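Local coordinates for Mec-8 protein (Caenorhabditis elegans, PDB 6DG0) that binds single-stranded nucleic acid through its C-terminal RNA recognition motif and probably acts as an RNA-binding splicing factor in the nucleus, at residues 5-10 and 43-48; 56-61 and 74-79. The protein carries 2 engineered substitutions. All blocks are in the same frame, centred on the assembly; numbering follows the deposited sequence.

Contact 1 of 2, residues 5-10 and 43-48; sequences TLFVAN and VAFVEY. With nucleotides of chain D.
Phe7 and Phe45 form a non-hydrogen-bonded antiparallel pair on the two central strands of an RNA recognition motif, the strands that carry its RNP2 and RNP1 sequences. The nucleic acid packs tightly here. C6 of cytosine DC3 of chain D lies 3.3 Å above the Phe7 ring, over its centre, and C5 of adenine DA4 of chain D lies 3.4 Å above the plane of the Phe45 ring, over its centre. The two rings are turned 53° from each other and touch where Phe7 CD1 meets Phe45 CE1 at 3.7 Å. With CG anti to the backbone N (chi1 168°), the Phe7 ring is carried under the cytosine. An alanine here would probably leave the cytosine without the ring face it lies on and cost Phe45 CE1 its contact with CD1. Partly exposed Val43 marks the solvent margin, its CB 3.9 Å from Phe7 CE1. On the opposite face, where helix 51-61 covers Leu6 through Ala54 and Met58, the side-chain contacts between the two strands are wider: Val8 CG2 meets Val46 CG2 at 4.2 Å, and Leu6 CD1 meets Tyr48 CE1 at 4.1 Å. Between the two faces, Leu6 N donates to Val46 O over 2.8 Å, with an N-H...O angle of 167°.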
loop_
_atom_site.group_PDB
_atom_site.type_symbol
_atom_site.label_atom_id
_atom_site.label_comp_id
_atom_site.label_asym_id
_atom_site.label_seq_id
_atom_site.Cartn_x
_atom_site.Cartn_y
_atom_site.Cartn_z
ATOM N N THR A 5 -6.208 -5.011 -5.098
ATOM C CA THR A 5 -5.465 -4.721 -3.877
ATOM C C THR A 5 -3.954 -4.876 -4.062
ATOM O O THR A 5 -3.493 -5.822 -4.701
ATOM C CB THR A 5 -5.925 -5.647 -2.728
ATOM O OG1 THR A 5 -7.324 -5.456 -2.486
ATOM C CG2 THR A 5 -5.154 -5.356 -1.448
ATOM N N LEU A 6 -3.191 -3.951 -3.488
ATOM C CA LEU A 6 -1.733 -4.020 -3.514
ATOM C C LEU A 6 -1.171 -4.432 -2.154
ATOM O O LEU A 6 -1.788 -4.182 -1.119
ATOM C CB LEU A 6 -1.134 -2.674 -3.933
ATOM C CG LEU A 6 -1.455 -2.150 -5.334
ATOM C CD1 LEU A 6 -0.887 -0.751 -5.523
ATOM C CD2 LEU A 6 -0.916 -3.099 -6.395
ATOM N N PHE A 7 -0.007 -5.076 -2.168
ATOM C CA PHE A 7 0.712 -5.410 -0.941
ATOM C C PHE A 7 1.932 -4.504 -0.772
ATOM O O PHE A 7 2.742 -4.372 -1.686
ATOM C CB PHE A 7 1.133 -6.883 -0.947
ATOM C CG PHE A 7 2.120 -7.240 0.132
ATOM C CD1 PHE A 7 1.695 -7.470 1.430
ATOM C CD2 PHE A 7 3.471 -7.362 -0.155
ATOM C CE1 PHE A 7 2.599 -7.796 2.426
ATOM C CE2 PHE A 7 4.378 -7.692 0.835
ATOM C CZ PHE A 7 3.941 -7.909 2.127
ATOM N N VAL A 8 2.067 -3.892 0.401
ATOM C CA VAL A 8 3.173 -2.972 0.661
ATOM C C VAL A 8 4.039 -3.409 1.844
ATOM O O VAL A 8 3.548 -3.592 2.954
ATOM C CB VAL A 8 2.657 -1.543 0.924
ATOM C CG1 VAL A 8 3.821 -0.581 1.112
ATOM C CG2 VAL A 8 1.761 -1.085 -0.219
ATOM N N ALA A 9 5.334 -3.561 1.586
ATOM C CA ALA A 9 6.311 -3.973 2.593
ATOM C C ALA A 9 7.335 -2.865 2.824
ATOM O O ALA A 9 7.230 -1.793 2.226
ATOM C CB ALA A 9 7.003 -5.262 2.171
ATOM N N ASN A 10 8.288 -3.108 3.722
ATOM C CA ASN A 10 9.314 -2.123 4.070
ATOM C C ASN A 10 8.717 -0.870 4.714
ATOM O O ASN A 10 8.986 0.260 4.303
ATOM C CB ASN A 10 10.148 -1.777 2.823
ATOM C CG ASN A 10 11.383 -0.962 3.147
ATOM O OD1 ASN A 10 11.781 -0.863 4.300
ATOM N ND2 ASN A 10 12.039 -0.442 2.120
ATOM N N VAL A 43 3.137 -4.059 7.588
ATOM C CA VAL A 43 2.841 -4.113 6.158
ATOM C C VAL A 43 1.492 -3.437 5.917
ATOM O O VAL A 43 0.789 -3.099 6.869
ATOM C CB VAL A 43 2.780 -5.562 5.625
ATOM C CG1 VAL A 43 4.051 -6.323 5.971
ATOM C CG2 VAL A 43 1.547 -6.281 6.166
ATOM N N ALA A 44 1.135 -3.224 4.655
ATOM C CA ALA A 44 -0.130 -2.562 4.340
ATOM C C ALA A 44 -0.806 -3.140 3.104
ATOM O O ALA A 44 -0.140 -3.580 2.169
ATOM C CB ALA A 44 0.094 -1.075 4.157
ATOM N N PHE A 45 -2.135 -3.132 3.110
ATOM C CA PHE A 45 -2.910 -3.505 1.936
ATOM C C PHE A 45 -3.707 -2.305 1.431
ATOM O O PHE A 45 -4.543 -1.755 2.149
ATOM C CB PHE A 45 -3.832 -4.683 2.261
ATOM C CG PHE A 45 -3.098 -5.918 2.699
ATOM C CD1 PHE A 45 -2.573 -6.798 1.767
ATOM C CD2 PHE A 45 -2.920 -6.191 4.043
ATOM C CE1 PHE A 45 -1.895 -7.931 2.170
ATOM C CE2 PHE A 45 -2.242 -7.324 4.454
ATOM C CZ PHE A 45 -1.727 -8.195 3.516
ATOM N N VAL A 46 -3.440 -1.901 0.192
ATOM C CA VAL A 46 -4.069 -0.715 -0.382
ATOM C C VAL A 46 -4.920 -1.069 -1.596
ATOM O O VAL A 46 -4.427 -1.653 -2.562
ATOM C CB VAL A 46 -3.019 0.334 -0.790
ATOM C CG1 VAL A 46 -3.700 1.635 -1.183
ATOM C CG2 VAL A 46 -2.044 0.568 0.348
ATOM N N GLU A 47 -6.197 -0.707 -1.544
ATOM C CA GLU A 47 -7.136 -1.054 -2.604
ATOM C C GLU A 47 -7.404 0.095 -3.575
ATOM O O GLU A 47 -7.570 1.243 -3.164
ATOM C CB GLU A 47 -8.458 -1.524 -2.001
ATOM C CG GLU A 47 -9.413 -2.102 -3.022
ATOM C CD GLU A 47 -10.755 -2.464 -2.424
ATOM O OE1 GLU A 47 -11.423 -1.564 -1.876
ATOM O OE2 GLU A 47 -11.141 -3.650 -2.502
ATOM N N TYR A 48 -7.440 -0.226 -4.864
ATOM C CA TYR A 48 -7.822 0.739 -5.892
ATOM C C TYR A 48 -9.061 0.279 -6.666
ATOM O O TYR A 48 -9.407 -0.901 -6.649
ATOM C CB TYR A 48 -6.652 0.991 -6.840
ATOM C CG TYR A 48 -5.595 1.891 -6.242
ATOM C CD1 TYR A 48 -4.574 1.371 -5.453
ATOM C CD2 TYR A 48 -5.620 3.262 -6.462
ATOM C CE1 TYR A 48 -3.609 2.198 -4.900
ATOM C CE2 TYR A 48 -4.664 4.094 -5.916
ATOM C CZ TYR A 48 -3.660 3.557 -5.137
ATOM O OH TYR A 48 -2.706 4.385 -4.593
ATOM P P DA D 4 -1.536 -13.122 6.080
ATOM O OP1 DA D 4 -0.474 -13.694 6.937
ATOM O OP2 DA D 4 -2.386 -14.017 5.263
ATOM O "O5'" DA D 4 -2.512 -12.226 6.978
ATOM C "C5'" DA D 4 -1.998 -11.142 7.744
ATOM C "C4'" DA D 4 -3.105 -10.153 8.081
ATOM O "O4'" DA D 4 -3.384 -9.329 6.919
ATOM C "C3'" DA D 4 -4.434 -10.792 8.482
ATOM O "O3'" DA D 4 -5.046 -10.059 9.538
ATOM C "C2'" DA D 4 -5.258 -10.723 7.198
ATOM C "C1'" DA D 4 -4.743 -9.442 6.555
ATOM N N9 DA D 4 -4.820 -9.466 5.096
ATOM C C8 DA D 4 -4.303 -10.422 4.265
ATOM N N7 DA D 4 -4.524 -10.194 2.993
ATOM C C5 DA D 4 -5.237 -9.006 2.987
ATOM C C6 DA D 4 -5.774 -8.227 1.942
ATOM N N6 DA D 4 -5.663 -8.553 0.649
ATOM N N1 DA D 4 -6.431 -7.098 2.277
ATOM C C2 DA D 4 -6.539 -6.774 3.572
ATOM N N3 DA D 4 -6.079 -7.424 4.640
ATOM C C4 DA D 4 -5.431 -8.543 4.275
ATOM P P DC D 3 4.018 -13.578 3.942
ATOM O OP1 DC D 3 3.225 -14.352 4.921
ATOM O OP2 DC D 3 4.332 -14.164 2.620
ATOM O "O5'" DC D 3 3.301 -12.170 3.688
ATOM C "C5'" DC D 3 2.797 -11.412 4.789
ATOM C "C4'" DC D 3 1.312 -11.123 4.624
ATOM O "O4'" DC D 3 1.103 -10.352 3.412
ATOM C "C3'" DC D 3 0.411 -12.346 4.496
ATOM O "O3'" DC D 3 -0.857 -12.071 5.074
ATOM C "C2'" DC D 3 0.303 -12.525 2.986
ATOM C "C1'" DC D 3 0.296 -11.080 2.506
ATOM N N1 DC D 3 0.857 -10.909 1.139
ATOM C C2 DC D 3 -0.008 -10.780 0.049
ATOM O O2 DC D 3 -1.229 -10.811 0.243
ATOM N N3 DC D 3 0.517 -10.626 -1.191
ATOM C C4 DC D 3 1.841 -10.600 -1.358
ATOM N N4 DC D 3 2.310 -10.445 -2.600
ATOM C C5 DC D 3 2.740 -10.733 -0.259
ATOM C C6 DC D 3 2.210 -10.885 0.960
ATOM P P DG D 2 8.456 -14.867 0.860
ATOM O OP1 DG D 2 8.416 -16.238 1.414
ATOM O OP2 DG D 2 7.780 -14.567 -0.422
ATOM O "O5'" DG D 2 7.891 -13.893 1.991
ATOM C "C5'" DG D 2 8.219 -14.142 3.352
ATOM C "C4'" DG D 2 7.780 -12.988 4.224
ATOM O "O4'" DG D 2 8.655 -11.877 4.000
ATOM C "C3'" DG D 2 6.397 -12.450 3.915
ATOM O "O3'" DG D 2 5.413 -13.190 4.640
ATOM C "C2'" DG D 2 6.481 -10.992 4.390
ATOM C "C1'" DG D 2 7.989 -10.688 4.356
ATOM N N9 DG D 2 8.375 -9.646 3.404
ATOM C C8 DG D 2 9.154 -8.545 3.664
ATOM N N7 DG D 2 9.349 -7.786 2.622
ATOM C C5 DG D 2 8.664 -8.426 1.600
ATOM C C6 DG D 2 8.517 -8.068 0.238
ATOM O O6 DG D 2 8.981 -7.081 -0.350
ATOM N N1 DG D 2 7.741 -8.991 -0.457
ATOM C C2 DG D 2 7.177 -10.117 0.093
ATOM N N2 DG D 2 6.459 -10.889 -0.736
ATOM N N3 DG D 2 7.306 -10.466 1.368
ATOM C C4 DG D 2 8.059 -9.577 2.060
#

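Contact 2 of 2, residues 56-61 and 74-79. With nucleotides of chain D.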
loop_
_atom_site.group_PDB
_atom_site.type_symbol
_atom_site.label_atom_id
_atom_site.label_comp_id
_atom_site.label_asym_id
_atom_site.label_seq_id
_atom_site.Cartn_x
_atom_site.Cartn_y
_atom_site.Cartn_z
ATOM N N GLN A 56 -0.849 1.329 -12.014
ATOM C CA GLN A 56 -0.341 2.682 -12.217
ATOM C C GLN A 56 0.287 3.235 -10.942
ATOM O O GLN A 56 1.352 3.851 -10.975
ATOM C CB GLN A 56 -1.477 3.590 -12.689
ATOM C CG GLN A 56 -1.130 5.054 -12.855
ATOM C CD GLN A 56 -2.333 5.863 -13.300
ATOM O OE1 GLN A 56 -3.156 5.385 -14.080
ATOM N NE2 GLN A 56 -2.439 7.095 -12.813
ATOM N N ALA A 57 -0.384 3.002 -9.818
ATOM C CA ALA A 57 0.099 3.449 -8.517
ATOM C C ALA A 57 1.286 2.630 -8.009
ATOM O O ALA A 57 2.192 3.177 -7.381
ATOM C CB ALA A 57 -1.032 3.412 -7.498
ATOM N N MET A 58 1.287 1.328 -8.285
ATOM C CA MET A 58 2.372 0.464 -7.821
ATOM C C MET A 58 3.692 0.843 -8.485
ATOM O O MET A 58 4.719 0.964 -7.818
ATOM C CB MET A 58 2.054 -1.008 -8.091
ATOM C CG MET A 58 3.205 -1.943 -7.740
ATOM S SD MET A 58 2.805 -3.691 -7.892
ATOM C CE MET A 58 2.573 -3.811 -9.660
ATOM N N ILE A 59 3.654 1.009 -9.802
ATOM C CA ILE A 59 4.824 1.429 -10.569
ATOM C C ILE A 59 5.346 2.784 -10.089
ATOM O O ILE A 59 6.551 2.970 -9.912
ATOM C CB ILE A 59 4.515 1.493 -12.087
ATOM C CG1 ILE A 59 4.707 0.118 -12.736
ATOM C CG2 ILE A 59 5.479 2.425 -12.791
ATOM C CD1 ILE A 59 3.738 -0.958 -12.294
ATOM N N SER A 60 4.427 3.717 -9.860
ATOM C CA SER A 60 4.787 5.078 -9.468
ATOM C C SER A 60 5.372 5.177 -8.058
ATOM O O SER A 60 6.284 5.967 -7.817
ATOM C CB SER A 60 3.565 5.989 -9.572
ATOM O OG SER A 60 3.135 6.122 -10.915
ATOM N N LEU A 61 4.850 4.377 -7.133
ATOM C CA LEU A 61 5.258 4.454 -5.732
ATOM C C LEU A 61 6.291 3.400 -5.363
ATOM O O LEU A 61 6.664 3.271 -4.199
ATOM C CB LEU A 61 4.045 4.331 -4.810
ATOM C CG LEU A 61 3.123 5.547 -4.796
ATOM C CD1 LEU A 61 1.864 5.266 -3.998
ATOM C CD2 LEU A 61 3.868 6.754 -4.233
ATOM N N LEU A 74 9.793 1.870 -0.269
ATOM C CA LEU A 74 8.660 0.958 -0.178
ATOM C C LEU A 74 8.742 -0.172 -1.200
ATOM O O LEU A 74 9.071 0.057 -2.363
ATOM C CB LEU A 74 7.351 1.724 -0.370
ATOM C CG LEU A 74 6.939 2.700 0.733
ATOM C CD1 LEU A 74 5.567 3.282 0.433
ATOM C CD2 LEU A 74 6.969 2.035 2.104
ATOM N N ARG A 75 8.441 -1.391 -0.762
ATOM C CA ARG A 75 8.376 -2.526 -1.676
ATOM C C ARG A 75 6.924 -2.948 -1.866
ATOM O O ARG A 75 6.267 -3.410 -0.933
ATOM C CB ARG A 75 9.218 -3.702 -1.170
ATOM C CG ARG A 75 10.712 -3.423 -1.134
ATOM C CD ARG A 75 11.513 -4.640 -0.681
ATOM N NE ARG A 75 11.050 -5.191 0.589
ATOM C CZ ARG A 75 11.526 -4.832 1.777
ATOM N NH1 ARG A 75 12.489 -3.924 1.864
ATOM N NH2 ARG A 75 11.053 -5.394 2.881
ATOM N N ILE A 76 6.433 -2.787 -3.091
ATOM C CA ILE A 76 5.031 -3.039 -3.394
ATOM C C ILE A 76 4.830 -4.186 -4.380
ATOM O O ILE A 76 5.506 -4.265 -5.406
ATOM C CB ILE A 76 4.356 -1.776 -3.967
ATOM C CG1 ILE A 76 4.659 -0.561 -3.088
ATOM C CG2 ILE A 76 2.855 -1.984 -4.111
ATOM C CD1 ILE A 76 4.017 0.724 -3.577
ATOM N N GLU A 77 3.890 -5.070 -4.057
ATOM C CA GLU A 77 3.502 -6.162 -4.944
ATOM C C GLU A 77 1.989 -6.184 -5.103
ATOM O O GLU A 77 1.270 -5.537 -4.342
ATOM C CB GLU A 77 3.977 -7.509 -4.402
ATOM C CG GLU A 77 5.453 -7.594 -4.086
ATOM C CD GLU A 77 5.818 -8.903 -3.417
ATOM O OE1 GLU A 77 4.916 -9.750 -3.230
ATOM O OE2 GLU A 77 7.005 -9.086 -3.075
ATOM N N TYR A 78 1.507 -6.927 -6.093
ATOM C CA TYR A 78 0.091 -7.261 -6.146
ATOM C C TYR A 78 -0.223 -8.177 -4.969
ATOM O O TYR A 78 0.525 -9.119 -4.699
ATOM C CB TYR A 78 -0.283 -7.955 -7.460
ATOM C CG TYR A 78 -0.222 -7.086 -8.698
ATOM C CD1 TYR A 78 -1.114 -6.037 -8.886
ATOM C CD2 TYR A 78 0.699 -7.348 -9.704
ATOM C CE1 TYR A 78 -1.066 -5.253 -10.026
ATOM C CE2 TYR A 78 0.751 -6.576 -10.847
ATOM C CZ TYR A 78 -0.131 -5.529 -11.004
ATOM O OH TYR A 78 -0.079 -4.756 -12.140
ATOM N N ALA A 79 -1.321 -7.910 -4.269
ATOM C CA ALA A 79 -1.744 -8.790 -3.186
ATOM C C ALA A 79 -2.206 -10.119 -3.768
ATOM O O ALA A 79 -2.680 -10.176 -4.903
ATOM C CB ALA A 79 -2.851 -8.147 -2.365
ATOM P P DG D 2 8.456 -14.867 0.860
ATOM O OP1 DG D 2 8.416 -16.238 1.414
ATOM O OP2 DG D 2 7.780 -14.567 -0.422
ATOM O "O5'" DG D 2 7.891 -13.893 1.991
ATOM C "C5'" DG D 2 8.219 -14.142 3.352
ATOM C "C4'" DG D 2 7.780 -12.988 4.224
ATOM O "O4'" DG D 2 8.655 -11.877 4.000
ATOM C "C3'" DG D 2 6.397 -12.450 3.915
ATOM O "O3'" DG D 2 5.413 -13.190 4.640
ATOM C "C2'" DG D 2 6.481 -10.992 4.390
ATOM C "C1'" DG D 2 7.989 -10.688 4.356
ATOM N N9 DG D 2 8.375 -9.646 3.404
ATOM C C8 DG D 2 9.154 -8.545 3.664
ATOM N N7 DG D 2 9.349 -7.786 2.622
ATOM C C5 DG D 2 8.664 -8.426 1.600
ATOM C C6 DG D 2 8.517 -8.068 0.238
ATOM O O6 DG D 2 8.981 -7.081 -0.350
ATOM N N1 DG D 2 7.741 -8.991 -0.457
ATOM C C2 DG D 2 7.177 -10.117 0.093
ATOM N N2 DG D 2 6.459 -10.889 -0.736
ATOM N N3 DG D 2 7.306 -10.466 1.368
ATOM C C4 DG D 2 8.059 -9.577 2.060
ATOM O "O5'" DA D 1 11.620 -12.468 -2.461
ATOM C "C5'" DA D 1 12.590 -13.070 -1.610
ATOM C "C4'" DA D 1 11.968 -13.551 -0.305
ATOM O "O4'" DA D 1 12.401 -12.699 0.775
ATOM C "C3'" DA D 1 10.454 -13.523 -0.238
ATOM O "O3'" DA D 1 10.011 -14.478 0.730
ATOM C "C2'" DA D 1 10.179 -12.078 0.201
ATOM C "C1'" DA D 1 11.401 -11.743 1.070
ATOM N N9 DA D 1 11.987 -10.436 0.776
ATOM C C8 DA D 1 12.245 -9.916 -0.464
ATOM N N7 DA D 1 12.808 -8.733 -0.435
ATOM C C5 DA D 1 12.948 -8.463 0.915
ATOM C C6 DA D 1 13.483 -7.360 1.608
ATOM N N6 DA D 1 13.995 -6.288 0.996
ATOM N N1 DA D 1 13.469 -7.402 2.955
ATOM C C2 DA D 1 12.958 -8.479 3.562
ATOM N N3 DA D 1 12.430 -9.577 3.018
ATOM C C4 DA D 1 12.456 -9.506 1.677
ATOM P P DC D 3 4.018 -13.578 3.942
ATOM O OP1 DC D 3 3.225 -14.352 4.921
ATOM O OP2 DC D 3 4.332 -14.164 2.620
ATOM O "O5'" DC D 3 3.301 -12.170 3.688
ATOM C "C5'" DC D 3 2.797 -11.412 4.789
ATOM C "C4'" DC D 3 1.312 -11.123 4.624
ATOM O "O4'" DC D 3 1.103 -10.352 3.412
ATOM C "C3'" DC D 3 0.411 -12.346 4.496
ATOM O "O3'" DC D 3 -0.857 -12.071 5.074
ATOM C "C2'" DC D 3 0.303 -12.525 2.986
ATOM C "C1'" DC D 3 0.296 -11.080 2.506
ATOM N N1 DC D 3 0.857 -10.909 1.139
ATOM C C2 DC D 3 -0.008 -10.780 0.049
ATOM O O2 DC D 3 -1.229 -10.811 0.243
ATOM N N3 DC D 3 0.517 -10.626 -1.191
ATOM C C4 DC D 3 1.841 -10.600 -1.358
ATOM N N4 DC D 3 2.310 -10.445 -2.600
ATOM C C5 DC D 3 2.740 -10.733 -0.259
ATOM C C6 DC D 3 2.210 -10.885 0.960
#
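Met58 and Leu61 of the helix meet Ile76 of the edge strand in the apolar part of this contact. The segments run nearly antiparallel, at 160°, in the alpha/beta sandwich of the RNA recognition motif, with helices on one face of the four-stranded sheet and nucleic acid on the other. The Met58 and Ile76 side chains run by one another, pointing contrary ways, with Met58 CG 3.6 Å from Ile76 CG2, while Ile76 CD1 approaches Leu61 CB at 3.8 Å.

Aromatic contacts come next. The Met58 chain bends at chi3 (67°), which places CE over one face of the Tyr78 ring, 3.7 Å from its centroid and offset toward the rim. SD stands 4.4 Å from that centroid, almost on the ring normal, so the Met-aromatic contact combines with a CH-pi one. Tyr78 OH is hydrogen-bonded to Thr55 OG1, which anchors the far end of the ring.

Polar interactions lie on the other side of the strand, against the nucleic acid. Arg75 NE donates to O6 of DG2 of chain D at 3.0 Å and NH2 to its N7 at 2.9 Å, while the base of DA1 of chain D lies over one guanidinium face. Glu77 takes the guanine's other edge: OE2 accepts from N1 at 2.7 Å, and OE1 accepts from N4 of DC3 of chain D at 2.8 Å.

Leu6 of strand 4-11 also touches Met58, and helix 17-24 adds Phe24 against both Leu61 and Ile76.

In the fold
Contacts 1 and 2, whose centres lie about 8 Å apart, show how one small sheet can divide the work of binding bases. Strand 4-11 joins them: Phe7 N approaches Glu77 O at 2.6 Å and Ala9 N approaches Arg75 O at 2.7 Å, both probable hydrogen bonds, so 75-78 extends the sheet beside the central pair. Contact 1 supplies flat aromatic faces on which bases lie; contact 2 supplies charged side chains that read base edges. Cytosine DC3 of chain D is gripped by both. Phe7 O also packs 3.4 Å from Ile76 CG2; behind the sheet, helix 51-61, which follows strand 42-48 in the chain, closes the core.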